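Local coordinates for pyruvate-formate lyase-activating enzyme (Bacteroides vulgatus ATCC 8482, PDB 3CAN), which is a member of the radical SAM superfamily, whose core is a partial TIM-barrel type of beta/alpha fold, at residues Val48-Val51 / Met52-Glu56; Cys167-Ile170 / Leu171-Gly175. All coordinates share one frame; numbering follows the deposited sequence.

How the contacts relate
From the N terminus, the chain first meets contact 1 at the end of helix 45-53, the connection of a beta-alpha-beta unit between strands 35-38 and 57-61. It then runs through three more strands' worth of the parallel sheet and its helices before contact 2, at the end of helix 161-173, just ahead of strand 178-180, at one edge of the sheet within this chain. Each contact joins consecutive residues of one helix end, so neither closes a long loop; they stand in series, without nesting or crossing. The centres of contact 1 and contact 2 lie about 29 Å apart. Contact 1 packs beside helix 18-30, contact 2 beside helix 109-121 and strand 128-133.

Contact 1: residues Val48-Val51 / Met52-Glu56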
ATOM      1  N   VAL A  48      -8.443 -19.570  -6.287  1.00 20.03           N
ATOM      2  CA  VAL A  48      -7.123 -19.256  -5.744  1.00 20.18           C
ATOM      3  C   VAL A  48      -6.063 -19.845  -6.674  1.00 19.47           C
ATOM      4  O   VAL A  48      -5.101 -19.193  -7.009  1.00 19.21           O
ATOM      5  CB  VAL A  48      -6.933 -19.802  -4.316  1.00 20.38           C
ATOM      6  CG1 VAL A  48      -5.502 -19.532  -3.818  1.00 20.91           C
ATOM      7  CG2 VAL A  48      -7.972 -19.187  -3.359  1.00 20.69           C
ATOM      8  N   ASP A  49      -6.257 -21.084  -7.108  1.00 19.47           N
ATOM      9  CA  ASP A  49      -5.305 -21.731  -8.021  1.00 19.29           C
ATOM     10  C   ASP A  49      -5.165 -20.971  -9.342  1.00 19.05           C
ATOM     11  O   ASP A  49      -4.041 -20.768  -9.832  1.00 18.76           O
ATOM     12  CB  ASP A  49      -5.736 -23.173  -8.313  1.00 19.35           C
ATOM     13  CG  ASP A  49      -5.589 -24.089  -7.121  1.00 21.00           C
ATOM     14  OD1 ASP A  49      -4.981 -23.691  -6.108  1.00 23.25           O
ATOM     15  OD2 ASP A  49      -6.091 -25.235  -7.211  1.00 21.74           O
ATOM     16  N   GLU A  50      -6.289 -20.541  -9.915  1.00 18.81           N
ATOM     17  CA  GLU A  50      -6.265 -19.811 -11.184  0.50 18.65           C
ATOM     18  C   GLU A  50      -5.627 -18.432 -11.023  1.00 18.09           C
ATOM     19  O   GLU A  50      -4.903 -17.985 -11.900  1.00 17.97           O
ATOM     20  CB  GLU A  50      -7.669 -19.678 -11.781  0.50 18.90           C
ATOM     21  CG  GLU A  50      -7.713 -19.076 -13.198  0.50 19.71           C
ATOM     22  CD  GLU A  50      -7.028 -19.936 -14.265  0.50 21.67           C
ATOM     23  OE1 GLU A  50      -6.854 -21.156 -14.055  0.50 20.94           O
ATOM     24  OE2 GLU A  50      -6.664 -19.380 -15.328  0.50 24.33           O
ATOM     25  N   VAL A  51      -5.897 -17.758  -9.906  1.00 17.64           N
ATOM     26  CA  VAL A  51      -5.236 -16.476  -9.618  1.00 17.70           C
ATOM     27  C   VAL A  51      -3.715 -16.664  -9.551  1.00 17.50           C
ATOM     28  O   VAL A  51      -2.965 -15.913 -10.166  1.00 16.80           O
ATOM     29  CB  VAL A  51      -5.748 -15.826  -8.318  1.00 17.77           C
ATOM     30  CG1 VAL A  51      -4.827 -14.655  -7.908  1.00 18.20           C
ATOM     31  CG2 VAL A  51      -7.191 -15.324  -8.515  1.00 18.28           C
HETATM   32  N   MSE A  52      -3.258 -17.703  -8.857  1.00 17.84           N
HETATM   33  CA  MSE A  52      -1.817 -17.987  -8.788  1.00 17.96           C
HETATM   34  C   MSE A  52      -1.181 -18.240 -10.163  1.00 18.03           C
HETATM   35  O   MSE A  52      -0.036 -17.879 -10.396  1.00 18.54           O
HETATM   36  CB  MSE A  52      -1.537 -19.153  -7.842  1.00 17.98           C
HETATM   37  CG  MSE A  52      -1.709 -18.815  -6.381  1.00 18.34           C
HETATM   38 SE   MSE A  52      -1.080 -20.236  -5.200  0.80 21.13          SE
HETATM   39  CE  MSE A  52      -2.488 -21.529  -5.495  1.00 19.53           C
ATOM     40  N   ARG A  53      -1.925 -18.837 -11.088  1.00 17.06           N
ATOM     41  CA  ARG A  53      -1.411 -19.036 -12.430  1.00 17.39           C
ATOM     42  C   ARG A  53      -1.239 -17.728 -13.210  1.00 16.89           C
ATOM     43  O   ARG A  53      -0.550 -17.703 -14.240  1.00 16.46           O
ATOM     44  CB  ARG A  53      -2.317 -19.992 -13.203  1.00 17.69           C
ATOM     45  CG  ARG A  53      -2.158 -21.429 -12.780  1.00 19.62           C
ATOM     46  CD  ARG A  53      -2.824 -22.365 -13.771  1.00 21.74           C
ATOM     47  NE  ARG A  53      -4.233 -22.521 -13.467  1.00 26.75           N
ATOM     48  CZ  ARG A  53      -4.726 -23.380 -12.573  1.00 27.12           C
ATOM     49  NH1 ARG A  53      -6.026 -23.423 -12.360  1.00 26.35           N
ATOM     50  NH2 ARG A  53      -3.938 -24.199 -11.882  1.00 30.86           N
ATOM     51  N   ASN A  54      -1.832 -16.643 -12.708  1.00 15.26           N
ATOM     52  CA  ASN A  54      -1.892 -15.389 -13.442  1.00 15.54           C
ATOM     53  C   ASN A  54      -1.439 -14.184 -12.619  1.00 14.98           C
ATOM     54  O   ASN A  54      -1.895 -13.062 -12.833  1.00 14.17           O
ATOM     55  CB  ASN A  54      -3.302 -15.189 -13.981  1.00 15.24           C
ATOM     56  CG  ASN A  54      -3.684 -16.259 -15.002  1.00 15.81           C
ATOM     57  OD1 ASN A  54      -3.204 -16.248 -16.146  1.00 16.78           O
ATOM     58  ND2 ASN A  54      -4.528 -17.199 -14.583  1.00 15.57           N
ATOM     59  N   CYS A  55      -0.524 -14.417 -11.686  1.00 14.41           N
ATOM     60  CA  CYS A  55       0.091 -13.298 -10.979  1.00 14.48           C
ATOM     61  C   CYS A  55       1.428 -13.697 -10.409  1.00 14.34           C
ATOM     62  O   CYS A  55       1.839 -14.858 -10.515  1.00 14.48           O
ATOM     63  CB  CYS A  55      -0.843 -12.721  -9.911  1.00 14.81           C
ATOM     64  SG  CYS A  55      -1.035 -13.739  -8.425  1.00 15.55           S
ATOM     65  N   GLU A  56       2.112 -12.717  -9.837  1.00 14.18           N
ATOM     66  CA  GLU A  56       3.448 -12.889  -9.293  1.00 14.74           C
ATOM     67  C   GLU A  56       3.485 -13.065  -7.770  1.00 14.90           C
ATOM     68  O   GLU A  56       4.463 -13.597  -7.240  1.00 15.04           O
ATOM     69  CB  GLU A  56       4.307 -11.683  -9.667  1.00 14.87           C
ATOM     70  CG  GLU A  56       4.884 -11.721 -11.039  1.00 15.19           C
ATOM     71  CD  GLU A  56       3.872 -11.578 -12.150  1.00 16.94           C
ATOM     72  OE1 GLU A  56       2.934 -10.764 -12.059  1.00 13.48           O
ATOM     73  OE2 GLU A  56       4.042 -12.270 -13.164  1.00 17.85           O
TER
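Glu50 OE1, in one of the side chain's two conformers, is gripped by two nitrogens of Arg53, NE at 3.0 Å and NH1 at 2.9 Å, in a side-on salt bridge. The oxygen lies in the guanidinium plane, whereas the carboxylate is turned 59° against it, so that NE meets OE1 from above the carboxylate and NH1 nearly along its C-O direction. Glu50 CG stands anti to the backbone N (chi1 -173°) and the chain bends at chi2 (64°), which folds the acid back over the following turn. There Asn54 ND2 donates to the backbone Glu50 O at 2.8 Å and, in this conformer, weakly to Glu50 OE2; a short amide can reach back to this carbonyl. That turn ends helix 45-53, the crossover helix between strands 35-38 and 57-61, and Asn54 N bonds Val51 O at 2.9 Å. Arg53 also lays one guanidinium face over Asp49 O, 3.8 Å from its plane. On the inner side Val51 CG1 meets Cys55 SG at 3.9 Å, small groups fitted against Val37. The long, unbranched Met52, a selenomethionine, bends at chi3, bringing CE 4.0 Å from Val48 CG1 and 3.4 Å from Asp49 OD1; Asp49 OD2 forms a salt bridge with Arg87.

Contact 2: residues Cys167-Ile170 / Leu171-Gly175; sequences CIQI and LTDYG
A Schellman motif ends helix 161-173, with Gly175 as its C-prime residue: Gly175 N bonds Thr172 O at 2.9 Å, and the next residue's N returns to Leu171 O. Its phi of 83° is easily adopted by a residue without a side chain, while Tyr174 is the first residue to leave helical angles. On the outer side of the last turn Gln169 NE2 donates to Asp173 OD1 at 2.7 Å. The acceptor lies in the amide plane of Gln169, but NE2 comes from above the carboxylate, the two planes being 41° apart. With CG anti to the backbone N (chi1 -170°), the glutamine bends at chi2 to swing its amide to the acid four residues on. Thr172 OG1 donates to Ile168 O at 2.7 Å, and Thr172 N reaches the same oxygen at 3.0 Å from the opposite face of the carbonyl plane. Ile170 O sits at the Tyr174 ring edge, 3.2 Å from CD1; in one of its two conformers, beta-branched Ile170 also runs alongside Tyr174, pointing the same way, CG2 lying 4.0 Å from CE1. The tyrosine hydroxyl makes a weak hydrogen bond to Glu117 of helix 109-121. Inward-facing Leu171 packs on Ala116 and on Ile129 and Leu131 of strand 128-133. The helix end is thus amphipathic: Gln169 and Thr172, both exposed, direct their polar groups to the same helix; Asp173, near the C-terminal end, is probably unfavourable to the helix dipole, and the Gln169 amide gives one carboxylate oxygen a hydrogen bond but no opposite charge.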
ATOM      1  N   CYS A 167       6.329  -7.094  18.895  1.00 26.21           N
ATOM      2  CA  CYS A 167       5.669  -7.931  17.882  1.00 26.11           C
ATOM      3  C   CYS A 167       6.659  -8.398  16.812  1.00 24.67           C
ATOM      4  O   CYS A 167       6.649  -9.550  16.384  1.00 23.72           O
ATOM      5  CB  CYS A 167       4.508  -7.179  17.239  1.00 26.24           C
ATOM      6  SG  CYS A 167       3.138  -6.862  18.373  1.00 26.94           S
ATOM      7  N   ILE A 168       7.520  -7.487  16.377  1.00 23.88           N
ATOM      8  CA  ILE A 168       8.563  -7.844  15.435  1.00 23.08           C
ATOM      9  C   ILE A 168       9.483  -8.914  16.019  1.00 22.74           C
ATOM     10  O   ILE A 168       9.856  -9.860  15.320  1.00 22.66           O
ATOM     11  CB  ILE A 168       9.390  -6.607  15.020  1.00 23.26           C
ATOM     12  CG1 ILE A 168       8.518  -5.632  14.214  1.00 23.14           C
ATOM     13  CG2 ILE A 168      10.625  -7.027  14.231  1.00 24.09           C
ATOM     14  CD1 ILE A 168       8.064  -6.144  12.841  1.00 25.05           C
ATOM     15  N   GLN A 169       9.855  -8.764  17.289  1.00 22.66           N
ATOM     16  CA  GLN A 169      10.733  -9.730  17.937  1.00 22.21           C
ATOM     17  C   GLN A 169      10.108 -11.120  17.997  1.00 21.45           C
ATOM     18  O   GLN A 169      10.782 -12.113  17.740  1.00 21.15           O
ATOM     19  CB  GLN A 169      11.111  -9.285  19.352  1.00 22.89           C
ATOM     20  CG  GLN A 169      12.203 -10.133  19.990  1.00 24.12           C
ATOM     21  CD  GLN A 169      13.505 -10.069  19.200  1.00 28.09           C
ATOM     22  OE1 GLN A 169      14.063  -8.993  18.996  1.00 29.95           O
ATOM     23  NE2 GLN A 169      13.978 -11.217  18.737  1.00 29.97           N
ATOM     24  N   ILE A 170       8.832 -11.185  18.363  1.00 20.96           N
ATOM     25  CA  ILE A 170       8.111 -12.460  18.432  0.50 20.84           C
ATOM     26  C   ILE A 170       8.177 -13.176  17.084  1.00 20.93           C
ATOM     27  O   ILE A 170       8.558 -14.341  16.990  1.00 19.96           O
ATOM     28  CB  ILE A 170       6.629 -12.250  18.835  0.50 20.82           C
ATOM     29  CG1 ILE A 170       6.530 -11.811  20.303  0.50 20.99           C
ATOM     30  CG2 ILE A 170       5.819 -13.533  18.624  0.50 20.89           C
ATOM     31  CD1 ILE A 170       5.213 -11.138  20.657  0.50 20.69           C
ATOM     32  N   LEU A 171       7.802 -12.470  16.025  1.00 20.71           N
ATOM     33  CA  LEU A 171       7.792 -13.077  14.705  1.00 21.15           C
ATOM     34  C   LEU A 171       9.202 -13.542  14.294  1.00 21.29           C
ATOM     35  O   LEU A 171       9.367 -14.647  13.765  1.00 20.63           O
ATOM     36  CB  LEU A 171       7.190 -12.096  13.690  1.00 21.15           C
ATOM     37  CG  LEU A 171       5.702 -11.812  13.888  1.00 20.95           C
ATOM     38  CD1 LEU A 171       5.269 -10.543  13.126  1.00 22.21           C
ATOM     39  CD2 LEU A 171       4.855 -13.038  13.488  1.00 20.75           C
ATOM     40  N   THR A 172      10.202 -12.708  14.572  1.00 21.94           N
ATOM     41  CA  THR A 172      11.596 -13.026  14.302  1.00 22.45           C
ATOM     42  C   THR A 172      12.035 -14.262  15.089  1.00 22.98           C
ATOM     43  O   THR A 172      12.718 -15.132  14.546  1.00 22.98           O
ATOM     44  CB  THR A 172      12.513 -11.822  14.633  1.00 22.86           C
ATOM     45  OG1 THR A 172      12.072 -10.660  13.905  1.00 23.52           O
ATOM     46  CG2 THR A 172      13.956 -12.124  14.269  1.00 22.80           C
ATOM     47  N   ASP A 173      11.630 -14.340  16.358  1.00 23.14           N
ATOM     48  CA  ASP A 173      11.956 -15.489  17.210  1.00 23.06           C
ATOM     49  C   ASP A 173      11.432 -16.819  16.661  1.00 22.81           C
ATOM     50  O   ASP A 173      12.031 -17.863  16.913  1.00 22.50           O
ATOM     51  CB  ASP A 173      11.420 -15.281  18.638  1.00 24.22           C
ATOM     52  CG  ASP A 173      12.213 -14.243  19.437  1.00 26.07           C
ATOM     53  OD1 ASP A 173      13.335 -13.861  19.037  1.00 28.33           O
ATOM     54  OD2 ASP A 173      11.694 -13.802  20.488  1.00 29.92           O
ATOM     55  N   TYR A 174      10.321 -16.778  15.919  1.00 21.75           N
ATOM     56  CA  TYR A 174       9.740 -17.971  15.295  1.00 21.26           C
ATOM     57  C   TYR A 174      10.288 -18.225  13.889  1.00 21.44           C
ATOM     58  O   TYR A 174       9.800 -19.104  13.169  1.00 21.37           O
ATOM     59  CB  TYR A 174       8.209 -17.858  15.253  1.00 20.81           C
ATOM     60  CG  TYR A 174       7.535 -18.190  16.560  1.00 19.64           C
ATOM     61  CD1 TYR A 174       7.212 -17.197  17.472  1.00 20.62           C
ATOM     62  CD2 TYR A 174       7.184 -19.506  16.870  1.00 20.84           C
ATOM     63  CE1 TYR A 174       6.584 -17.499  18.681  1.00 20.26           C
ATOM     64  CE2 TYR A 174       6.563 -19.817  18.072  1.00 20.57           C
ATOM     65  CZ  TYR A 174       6.249 -18.807  18.970  1.00 20.39           C
ATOM     66  OH  TYR A 174       5.609 -19.108  20.164  1.00 18.33           O
ATOM     67  N   GLY A 175      11.304 -17.460  13.498  1.00 20.76           N
ATOM     68  CA  GLY A 175      11.985 -17.670  12.226  1.00 20.71           C
ATOM     69  C   GLY A 175      11.313 -17.044  11.022  1.00 19.89           C
ATOM     70  O   GLY A 175      11.612 -17.416   9.887  1.00 19.85           O
TER